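Local coordinates for protein aminotransferase class-III (Sphaerobacter thermophilus DSM 20745, PDB 6K8H) that belongs to the class-III aminotransferases, enzymes of the pyridoxal-phosphate-dependent transferase superfamily, and forms an assembly of two chains, at residues L22-R25 with A26-L30; E206-I209 with E210-R213; G265-Q268 with S269-G272; S389-S392 with A393-A397. One frame throughout, in Å; residues are numbered along the deposited sequence.

In the fold
From the N terminus, the four contacts follow in series; none nests in or crosses another, and each is a local turn of chain. Contact 1 lies near the end of helix 18-29, against the second subunit. Contact 2 is the last turn of helix 202-211, beside helix 235-248 and strand 194-197 at the rim of the seven-stranded sheet. Contact 3 makes up the short helix 266-271 between strands 251-255 and 277-281 of that sheet. Contact 4 closes the loop after strand 373-377 by starting helix 393-408. Contacts 1 and 3 lie on opposite sides of the chain's centre, with their own centres about 43 Å apart.

Contact 1 (L22-R25 with A26-L30); sequences LFER and ARRVL
Phe23 and Arg27 meet one turn apart on helix 18-29. Arg27 CD lies 3.8 Å from Phe23 CE2, a CH-pi contact off the centre of the ring. The ring and the guanidinium planes are 30° apart. CG of Arg27 sits between its backbone N and carbonyl carbon (chi1 48°), which folds the chain back over the preceding turn and brings CG to 3.3 Å from Glu24 O. Arg28 also turns back. One face of its guanidinium lies over Arg25 CA, and its NH2 comes 3.9 Å from Glu24 CG. The carboxylate of Glu24 stays further off, with OE1 at 4.4 Å from Arg28 NH2, beyond a salt bridge.

The backbone holds these side chains in step. Ala26 N bonds to Leu22 O at 2.8 Å, and Arg27 N to Phe23 O at 2.9 Å. The next bond spans three residues, from Arg28 N to Arg25 O at 3.1 Å. Ala26 O then accepts from both Val29 N and Leu30 N.

Arg25 points its charge at the second subunit, where its NH1 forms a salt bridge with Glu102 and its NH2 with Glu109 of that chain. Ala26 packs on Ile105 of the same chain. The contact thus divides its arginines. Arg25 is bound into the dimer interface by charge. Arg27 and Arg28 lie on the exposed side and lean back on the preceding turn, where Glu24 may attract Arg28 weakly.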
loop_
_atom_site.group_PDB
_atom_site.type_symbol
_atom_site.label_atom_id
_atom_site.label_comp_id
_atom_site.label_asym_id
_atom_site.label_seq_id
_atom_site.Cartn_x
_atom_site.Cartn_y
_atom_site.Cartn_z
ATOM N N LEU B 22 -1.589 -24.014 13.686
ATOM C CA LEU B 22 -1.664 -22.616 13.294
ATOM C C LEU B 22 -2.755 -22.401 12.262
ATOM O O LEU B 22 -3.496 -21.427 12.346
ATOM C CB LEU B 22 -0.311 -22.140 12.761
ATOM C CG LEU B 22 0.763 -21.973 13.834
ATOM C CD1 LEU B 22 2.142 -21.884 13.200
ATOM C CD2 LEU B 22 0.458 -20.757 14.675
ATOM N N PHE B 23 -2.863 -23.293 11.272
ATOM C CA PHE B 23 -3.912 -23.149 10.261
ATOM C C PHE B 23 -5.297 -23.237 10.884
ATOM O O PHE B 23 -6.221 -22.519 10.475
ATOM C CB PHE B 23 -3.755 -24.225 9.191
ATOM C CG PHE B 23 -4.770 -24.142 8.086
ATOM C CD1 PHE B 23 -4.765 -23.070 7.196
ATOM C CD2 PHE B 23 -5.703 -25.155 7.907
ATOM C CE1 PHE B 23 -5.688 -23.000 6.165
ATOM C CE2 PHE B 23 -6.624 -25.093 6.881
ATOM C CZ PHE B 23 -6.620 -24.013 6.006
ATOM N N GLU B 24 -5.470 -24.147 11.847
ATOM C CA GLU B 24 -6.760 -24.265 12.520
ATOM C C GLU B 24 -7.128 -22.980 13.245
ATOM O O GLU B 24 -8.294 -22.564 13.231
ATOM C CB GLU B 24 -6.738 -25.435 13.501
ATOM C CG GLU B 24 -8.066 -25.644 14.188
ATOM C CD GLU B 24 -8.048 -26.823 15.136
ATOM O OE1 GLU B 24 -7.023 -27.034 15.830
ATOM O OE2 GLU B 24 -9.064 -27.551 15.183
ATOM N N ARG B 25 -6.152 -22.350 13.904
ATOM C CA ARG B 25 -6.391 -21.033 14.500
ATOM C C ARG B 25 -6.688 -19.987 13.423
ATOM O O ARG B 25 -7.631 -19.192 13.539
ATOM C CB ARG B 25 -5.172 -20.602 15.320
ATOM C CG ARG B 25 -5.058 -21.197 16.697
ATOM C CD ARG B 25 -3.719 -20.804 17.315
ATOM N NE ARG B 25 -3.620 -19.352 17.491
ATOM C CZ ARG B 25 -2.494 -18.706 17.778
ATOM N NH1 ARG B 25 -1.353 -19.368 17.918
ATOM N NH2 ARG B 25 -2.506 -17.395 17.926
ATOM N N ALA B 26 -5.885 -19.982 12.359
ATOM C CA ALA B 26 -5.972 -18.934 11.350
ATOM C C ALA B 26 -7.337 -18.915 10.684
ATOM O O ALA B 26 -7.907 -17.841 10.447
ATOM C CB ALA B 26 -4.870 -19.126 10.309
ATOM N N ARG B 27 -7.888 -20.090 10.379
ATOM C CA ARG B 27 -9.129 -20.102 9.612
ATOM C C ARG B 27 -10.316 -19.572 10.398
ATOM O O ARG B 27 -11.369 -19.346 9.798
ATOM C CB ARG B 27 -9.441 -21.500 9.083
ATOM C CG ARG B 27 -9.333 -22.586 10.104
ATOM C CD ARG B 27 -9.247 -23.944 9.425
ATOM N NE ARG B 27 -10.571 -24.467 9.110
ATOM C CZ ARG B 27 -11.173 -24.339 7.931
ATOM N NH1 ARG B 27 -10.570 -23.701 6.927
ATOM N NH2 ARG B 27 -12.383 -24.856 7.756
ATOM N N ARG B 28 -10.177 -19.358 11.710
ATOM C CA ARG B 28 -11.264 -18.745 12.467
ATOM C C ARG B 28 -11.302 -17.231 12.290
ATOM O O ARG B 28 -12.370 -16.622 12.413
ATOM C CB ARG B 28 -11.136 -19.086 13.954
ATOM C CG ARG B 28 -11.303 -20.577 14.288
ATOM C CD ARG B 28 -11.148 -20.812 15.788
ATOM N NE ARG B 28 -10.361 -22.014 16.084
ATOM C CZ ARG B 28 -9.343 -22.057 16.947
ATOM N NH1 ARG B 28 -8.977 -20.960 17.608
ATOM N NH2 ARG B 28 -8.687 -23.197 17.153
ATOM N N VAL B 29 -10.160 -16.601 12.009
ATOM C CA VAL B 29 -10.066 -15.146 12.007
ATOM C C VAL B 29 -9.564 -14.566 10.688
ATOM O O VAL B 29 -9.518 -13.330 10.550
ATOM C CB VAL B 29 -9.196 -14.653 13.184
ATOM C CG1 VAL B 29 -9.881 -15.035 14.529
ATOM C CG2 VAL B 29 -7.782 -15.260 13.127
ATOM N N LEU B 30 -9.177 -15.430 9.753
ATOM C CA LEU B 30 -8.742 -15.010 8.399
ATOM C C LEU B 30 -9.500 -15.869 7.385
ATOM O O LEU B 30 -9.716 -17.046 7.679
ATOM C CB LEU B 30 -7.236 -15.227 8.259
ATOM C CG LEU B 30 -6.353 -14.466 9.243
ATOM C CD1 LEU B 30 -5.178 -15.324 9.658
ATOM C CD2 LEU B 30 -5.868 -13.153 8.652
#

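Contact 2 (E206-I209 with E210-R213); sequences ERLI and EQHR
His212 turns the edge of its ring to Leu208 O, with CD2 at 3.1 Å and the oxygen in the ring plane. This is the tight part of the contact. Leu208 O also accepts the backbone N of His212 at 3.1 Å, so one carbonyl meets both the main chain and the ring of the same residue. CG of His212 lies anti to its carbonyl carbon (chi1 -60°), which swings the ring back along the helix to that oxygen. Gln211 CG lies over one ring face, 3.7 Å above the plane and toward the rim. His212 N makes a second, weak bond to Ile209 O.

Before this point the turns are regular. Glu210 N bonds to Glu206 O at 2.9 Å, and Gln211 N to Arg207 O at 3.1 Å. Leu208 and Ile209 are buried. Leu208 packs on Leu197 and Phe176, and Ile209 on Leu241 and Ile244 of helix 235-248. Glu206 forms a salt bridge to Arg240 of that helix.

The outer side is looser and polar. Arg213 NH1 reaches Glu210 OE2 in a salt bridge of 3.5 Å. Arg207 pairs with Asp203 of its own helix. Gln211 is exposed.

His212 is the first residue to leave helical geometry. Its N-H is shared between Leu208 O and, weakly, Ile209 O as helix 202-211 ends, whereas the ring C-H only lies close to Leu208 O.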
loop_
_atom_site.group_PDB
_atom_site.type_symbol
_atom_site.label_atom_id
_atom_site.label_comp_id
_atom_site.label_asym_id
_atom_site.label_seq_id
_atom_site.Cartn_x
_atom_site.Cartn_y
_atom_site.Cartn_z
ATOM N N GLU B 206 1.902 -2.830 -32.037
ATOM C CA GLU B 206 1.828 -1.578 -32.782
ATOM C C GLU B 206 0.435 -1.352 -33.347
ATOM O O GLU B 206 -0.090 -0.235 -33.274
ATOM C CB GLU B 206 2.875 -1.568 -33.899
ATOM C CG GLU B 206 4.290 -1.318 -33.401
ATOM C CD GLU B 206 5.287 -1.090 -34.526
ATOM O OE1 GLU B 206 5.033 -1.563 -35.660
ATOM O OE2 GLU B 206 6.321 -0.431 -34.274
ATOM N N ARG B 207 -0.188 -2.396 -33.903
ATOM C CA ARG B 207 -1.515 -2.209 -34.483
ATOM C C ARG B 207 -2.526 -1.782 -33.419
ATOM O O ARG B 207 -3.364 -0.901 -33.661
ATOM C CB ARG B 207 -1.973 -3.491 -35.182
ATOM C CG ARG B 207 -1.244 -3.823 -36.494
ATOM C CD ARG B 207 -1.827 -5.096 -37.132
ATOM N NE ARG B 207 -1.254 -6.312 -36.550
ATOM C CZ ARG B 207 -1.929 -7.441 -36.312
ATOM N NH1 ARG B 207 -3.226 -7.518 -36.597
ATOM N NH2 ARG B 207 -1.302 -8.496 -35.778
ATOM N N LEU B 208 -2.444 -2.377 -32.223
ATOM C CA LEU B 208 -3.368 -2.006 -31.153
ATOM C C LEU B 208 -3.107 -0.593 -30.635
ATOM O O LEU B 208 -4.056 0.160 -30.379
ATOM C CB LEU B 208 -3.285 -3.024 -30.019
ATOM C CG LEU B 208 -4.098 -4.290 -30.282
ATOM C CD1 LEU B 208 -3.657 -5.406 -29.339
ATOM C CD2 LEU B 208 -5.584 -4.012 -30.121
ATOM N N ILE B 209 -1.846 -0.218 -30.456
ATOM C CA ILE B 209 -1.561 1.166 -29.980
ATOM C C ILE B 209 -2.033 2.180 -31.033
ATOM O O ILE B 209 -2.673 3.166 -30.662
ATOM C CB ILE B 209 -0.076 1.324 -29.617
ATOM C CG1 ILE B 209 0.244 0.536 -28.343
ATOM C CG2 ILE B 209 0.284 2.791 -29.488
ATOM C CD1 ILE B 209 1.701 0.341 -28.073
ATOM N N GLU B 210 -1.809 1.863 -32.305
ATOM C CA GLU B 210 -2.175 2.772 -33.419
ATOM C C GLU B 210 -3.689 3.005 -33.404
ATOM O O GLU B 210 -4.113 4.147 -33.495
ATOM C CB GLU B 210 -1.742 2.104 -34.721
ATOM C CG GLU B 210 -1.024 3.044 -35.656
ATOM C CD GLU B 210 -1.939 4.162 -36.083
ATOM O OE1 GLU B 210 -3.143 3.976 -35.944
ATOM O OE2 GLU B 210 -1.447 5.203 -36.543
ATOM N N GLN B 211 -4.441 1.932 -33.192
ATOM C CA GLN B 211 -5.920 1.897 -33.162
ATOM C C GLN B 211 -6.454 2.748 -32.004
ATOM O O GLN B 211 -7.500 3.367 -32.188
ATOM C CB GLN B 211 -6.344 0.439 -33.004
ATOM C CG GLN B 211 -7.836 0.237 -32.834
ATOM C CD GLN B 211 -8.245 -1.199 -33.053
ATOM O OE1 GLN B 211 -9.366 -1.591 -32.745
ATOM N NE2 GLN B 211 -7.343 -1.985 -33.618
ATOM N N HIS B 212 -5.746 2.766 -30.872
ATOM C CA HIS B 212 -6.240 3.431 -29.664
ATOM C C HIS B 212 -5.401 4.647 -29.280
ATOM O O HIS B 212 -5.406 5.055 -28.112
ATOM C CB HIS B 212 -6.285 2.458 -28.483
ATOM C CG HIS B 212 -7.174 1.276 -28.695
ATOM N ND1 HIS B 212 -8.518 1.293 -28.394
ATOM C CD2 HIS B 212 -6.910 0.034 -29.168
ATOM C CE1 HIS B 212 -9.044 0.111 -28.666
ATOM N NE2 HIS B 212 -8.090 -0.669 -29.140
ATOM N N ARG B 213 -4.686 5.235 -30.237
ATOM C CA ARG B 213 -3.633 6.189 -29.912
ATOM C C ARG B 213 -4.161 7.460 -29.249
ATOM O O ARG B 213 -3.443 8.085 -28.464
ATOM C CB ARG B 213 -2.870 6.556 -31.173
ATOM C CG ARG B 213 -3.769 7.089 -32.274
ATOM C CD ARG B 213 -2.976 7.385 -33.532
ATOM N NE ARG B 213 -2.210 8.619 -33.396
ATOM C CZ ARG B 213 -1.493 9.165 -34.374
ATOM N NH1 ARG B 213 -1.431 8.579 -35.567
ATOM N NH2 ARG B 213 -0.824 10.289 -34.154
#

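Contact 3 (G265-Q268 with S269-G272)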
loop_
_atom_site.group_PDB
_atom_site.type_symbol
_atom_site.label_atom_id
_atom_site.label_comp_id
_atom_site.label_asym_id
_atom_site.label_seq_id
_atom_site.Cartn_x
_atom_site.Cartn_y
_atom_site.Cartn_z
ATOM N N GLY B 265 21.621 -0.176 -12.668
ATOM C CA GLY B 265 20.672 0.782 -13.206
ATOM C C GLY B 265 19.369 0.171 -13.696
ATOM O O GLY B 265 18.688 0.752 -14.545
ATOM N N GLY B 266 19.019 -1.010 -13.198
ATOM C CA GLY B 266 17.769 -1.638 -13.558
ATOM C C GLY B 266 17.806 -2.374 -14.890
ATOM O O GLY B 266 18.753 -2.293 -15.690
ATOM N N MET B 267 16.727 -3.126 -15.121
ATOM C CA MET B 267 16.603 -3.849 -16.381
ATOM C C MET B 267 16.492 -2.886 -17.549
ATOM O O MET B 267 16.961 -3.196 -18.648
ATOM C CB MET B 267 15.395 -4.786 -16.353
ATOM C CG MET B 267 15.419 -5.828 -17.452
ATOM S SD MET B 267 16.934 -6.804 -17.361
ATOM C CE MET B 267 16.672 -8.011 -18.652
ATOM N N GLN B 268 15.907 -1.704 -17.330
ATOM C CA GLN B 268 15.887 -0.701 -18.394
ATOM C C GLN B 268 17.298 -0.348 -18.850
ATOM O O GLN B 268 17.536 -0.127 -20.041
ATOM C CB GLN B 268 15.153 0.557 -17.929
ATOM C CG GLN B 268 15.743 1.216 -16.700
ATOM C CD GLN B 268 14.839 2.318 -16.167
ATOM O OE1 GLN B 268 15.031 3.484 -16.476
ATOM N NE2 GLN B 268 13.824 1.939 -15.396
ATOM N N SER B 269 18.254 -0.308 -17.921
ATOM C CA SER B 269 19.633 -0.047 -18.326
ATOM C C SER B 269 20.205 -1.236 -19.078
ATOM O O SER B 269 20.968 -1.064 -20.038
ATOM C CB SER B 269 20.498 0.300 -17.116
ATOM O OG SER B 269 20.220 1.634 -16.704
ATOM N N VAL B 270 19.858 -2.453 -18.653
ATOM C CA VAL B 270 20.321 -3.623 -19.407
ATOM C C VAL B 270 19.809 -3.577 -20.850
ATOM O O VAL B 270 20.555 -3.830 -21.804
ATOM C CB VAL B 270 19.906 -4.925 -18.703
ATOM C CG1 VAL B 270 20.206 -6.107 -19.603
ATOM C CG2 VAL B 270 20.656 -5.075 -17.409
ATOM N N LEU B 271 18.523 -3.282 -21.032
ATOM C CA LEU B 271 17.888 -3.343 -22.345
ATOM C C LEU B 271 18.015 -2.050 -23.136
ATOM O O LEU B 271 17.615 -2.019 -24.306
ATOM C CB LEU B 271 16.400 -3.714 -22.208
ATOM C CG LEU B 271 16.113 -5.054 -21.515
ATOM C CD1 LEU B 271 14.618 -5.250 -21.310
ATOM C CD2 LEU B 271 16.701 -6.224 -22.291
ATOM N N GLY B 272 18.556 -0.992 -22.535
ATOM C CA GLY B 272 18.858 0.225 -23.268
ATOM C C GLY B 272 17.659 1.032 -23.719
ATOM O O GLY B 272 17.686 1.601 -24.814
#
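Gly266 O is gripped by two backbone N-H groups. Val270 N bonds to it at 3.2 Å, and Ser269 N adds a weak bond at 3.0 Å. The residue just before it is used as well. The hydroxyl of Ser269 donates to Gly265 O at 2.8 Å, from 43° out of that carbonyl plane. OG lies beside the backbone N of Ser269 (chi1 -76°), and from there it reaches back to the entry of the helix. Gly266 has a positive phi, which favours glycine.

The next bonds carry the chain round. Leu271 N meets Met267 O at 2.9 Å. Gly272, with positive phi, ends the helix and gives a weak bond to Gln268 O.

On the apolar side, Met267 bends at chi2 (57°), which brings its sulfur back over the following turn. SD rests 3.8 Å from Val270 CB. CG lies 4.0 Å from Leu271 CD1, and the methyl CE touches branches of both residues. Gln268 is buried, and its amide is satisfied by Ser117, Glu256 and Thr278. Glu256 also accepts from Met267 N, so one carboxylate binds the start of the helix and its buried amide.

The side chain of Met267 is about 11 Å from the bound (5-hydroxy-4,6-dimethylpyridin-3-yl)methyl dihydrogen phosphate. The short helix is the connecting element of a beta-alpha-beta unit, between the parallel strands 251-255 and 277-281 of the large sheet.

Contact 4 (S389-S392 with A393-A397)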
loop_
_atom_site.group_PDB
_atom_site.type_symbol
_atom_site.label_atom_id
_atom_site.label_comp_id
_atom_site.label_asym_id
_atom_site.label_seq_id
_atom_site.Cartn_x
_atom_site.Cartn_y
_atom_site.Cartn_z
ATOM N N SER B 389 4.183 -20.055 -22.540
ATOM C CA SER B 389 4.506 -20.154 -21.121
ATOM C C SER B 389 3.410 -20.862 -20.325
ATOM O O SER B 389 3.658 -21.254 -19.184
ATOM C CB SER B 389 4.795 -18.771 -20.515
ATOM O OG SER B 389 3.704 -17.878 -20.643
ATOM N N VAL B 390 2.211 -21.018 -20.888
ATOM C CA VAL B 390 1.128 -21.697 -20.188
ATOM C C VAL B 390 1.402 -23.193 -20.128
ATOM O O VAL B 390 1.748 -23.824 -21.135
ATOM C CB VAL B 390 -0.222 -21.417 -20.867
ATOM C CG1 VAL B 390 -1.338 -22.061 -20.076
ATOM C CG2 VAL B 390 -0.460 -19.910 -20.996
ATOM N N LEU B 391 1.190 -23.781 -18.955
ATOM C CA LEU B 391 1.507 -25.187 -18.728
ATOM C C LEU B 391 0.283 -26.072 -18.927
ATOM O O LEU B 391 -0.840 -25.705 -18.559
ATOM C CB LEU B 391 2.063 -25.391 -17.314
ATOM C CG LEU B 391 3.376 -24.671 -16.989
ATOM C CD1 LEU B 391 3.948 -25.127 -15.655
ATOM C CD2 LEU B 391 4.391 -24.884 -18.112
ATOM N N SER B 392 0.514 -27.252 -19.496
ATOM C CA SER B 392 -0.518 -28.270 -19.580
ATOM C C SER B 392 -0.746 -28.894 -18.207
ATOM O O SER B 392 0.005 -28.656 -17.256
ATOM C CB SER B 392 -0.114 -29.346 -20.587
ATOM O OG SER B 392 1.048 -30.029 -20.135
ATOM N N ALA B 393 -1.800 -29.712 -18.110
ATOM C CA ALA B 393 -2.065 -30.434 -16.868
ATOM C C ALA B 393 -0.893 -31.329 -16.487
ATOM O O ALA B 393 -0.479 -31.357 -15.320
ATOM C CB ALA B 393 -3.344 -31.261 -17.000
ATOM N N GLN B 394 -0.335 -32.055 -17.461
ATOM C CA GLN B 394 0.806 -32.922 -17.192
ATOM C C GLN B 394 1.995 -32.119 -16.693
ATOM O O GLN B 394 2.697 -32.535 -15.758
ATOM C CB GLN B 394 1.195 -33.694 -18.453
ATOM C CG GLN B 394 2.552 -34.363 -18.348
ATOM C CD GLN B 394 2.849 -35.284 -19.511
ATOM O OE1 GLN B 394 3.768 -35.048 -20.296
ATOM N NE2 GLN B 394 2.072 -36.335 -19.631
ATOM N N GLU B 395 2.236 -30.962 -17.303
ATOM C CA GLU B 395 3.347 -30.129 -16.865
ATOM C C GLU B 395 3.104 -29.563 -15.471
ATOM O O GLU B 395 4.032 -29.517 -14.653
ATOM C CB GLU B 395 3.594 -29.020 -17.885
ATOM C CG GLU B 395 4.323 -29.546 -19.110
ATOM C CD GLU B 395 4.198 -28.652 -20.329
ATOM O OE1 GLU B 395 3.437 -27.654 -20.280
ATOM O OE2 GLU B 395 4.861 -28.974 -21.346
ATOM N N ARG B 396 1.869 -29.143 -15.170
ATOM C CA ARG B 396 1.577 -28.651 -13.825
ATOM C C ARG B 396 1.814 -29.739 -12.779
ATOM O O ARG B 396 2.440 -29.490 -11.741
ATOM C CB ARG B 396 0.140 -28.109 -13.745
ATOM C CG ARG B 396 -0.072 -26.798 -14.505
ATOM C CD ARG B 396 -1.434 -26.148 -14.193
ATOM N NE ARG B 396 -2.571 -27.042 -14.447
ATOM C CZ ARG B 396 -3.257 -27.093 -15.591
ATOM N NH1 ARG B 396 -2.934 -26.302 -16.605
ATOM N NH2 ARG B 396 -4.275 -27.935 -15.721
ATOM N N ALA B 397 1.337 -30.961 -13.043
ATOM C CA ALA B 397 1.554 -32.060 -12.091
ATOM C C ALA B 397 3.041 -32.393 -11.920
ATOM O O ALA B 397 3.509 -32.622 -10.795
ATOM C CB ALA B 397 0.778 -33.302 -12.536
#
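The guanidinium of Arg396 lies with one face over the backbone where the helix begins. Ser392 O is 3.7 Å above its plane and Ala393 CA 3.5 Å, both offset toward the rim. Leu391 O approaches NH1 obliquely at 2.9 Å. The bend of Arg396 at chi3 (-56°) turns the group back over the start of the helix. Its CG also packs 3.8 Å from Leu391 CB.

The carboxylate of Glu395 is the second flat group. Its OE1 accepts the backbone N of Ser392 at 3.1 Å with an N-H...O angle of 168°. The donor comes from the anti side, 35° out of the carboxylate plane. In return, Ser392 OG accepts from Glu395 N at 3.2 Å. These two bonds make a capping box, with Ser392 as the N-cap. The first full backbone turn follows, from Arg396 N to Ser392 O at 2.8 Å.

Leu391 crosses Glu395 at about a right angle and brings its CD2 to 3.6 Å from OE1. The other oxygen, OE2, has a salt bridge to Arg381, which also touches Leu391. Glu395 is thus held through both carboxylate oxygens, OE1 by the N-H of the cap and OE2 by an arginine of the preceding loop.

The contact lies at the surface. It joins the loop that follows strand 373-377, a member of the small antiparallel sheet, to the first turn of helix 393-408, and His379 in that loop packs against Glu395.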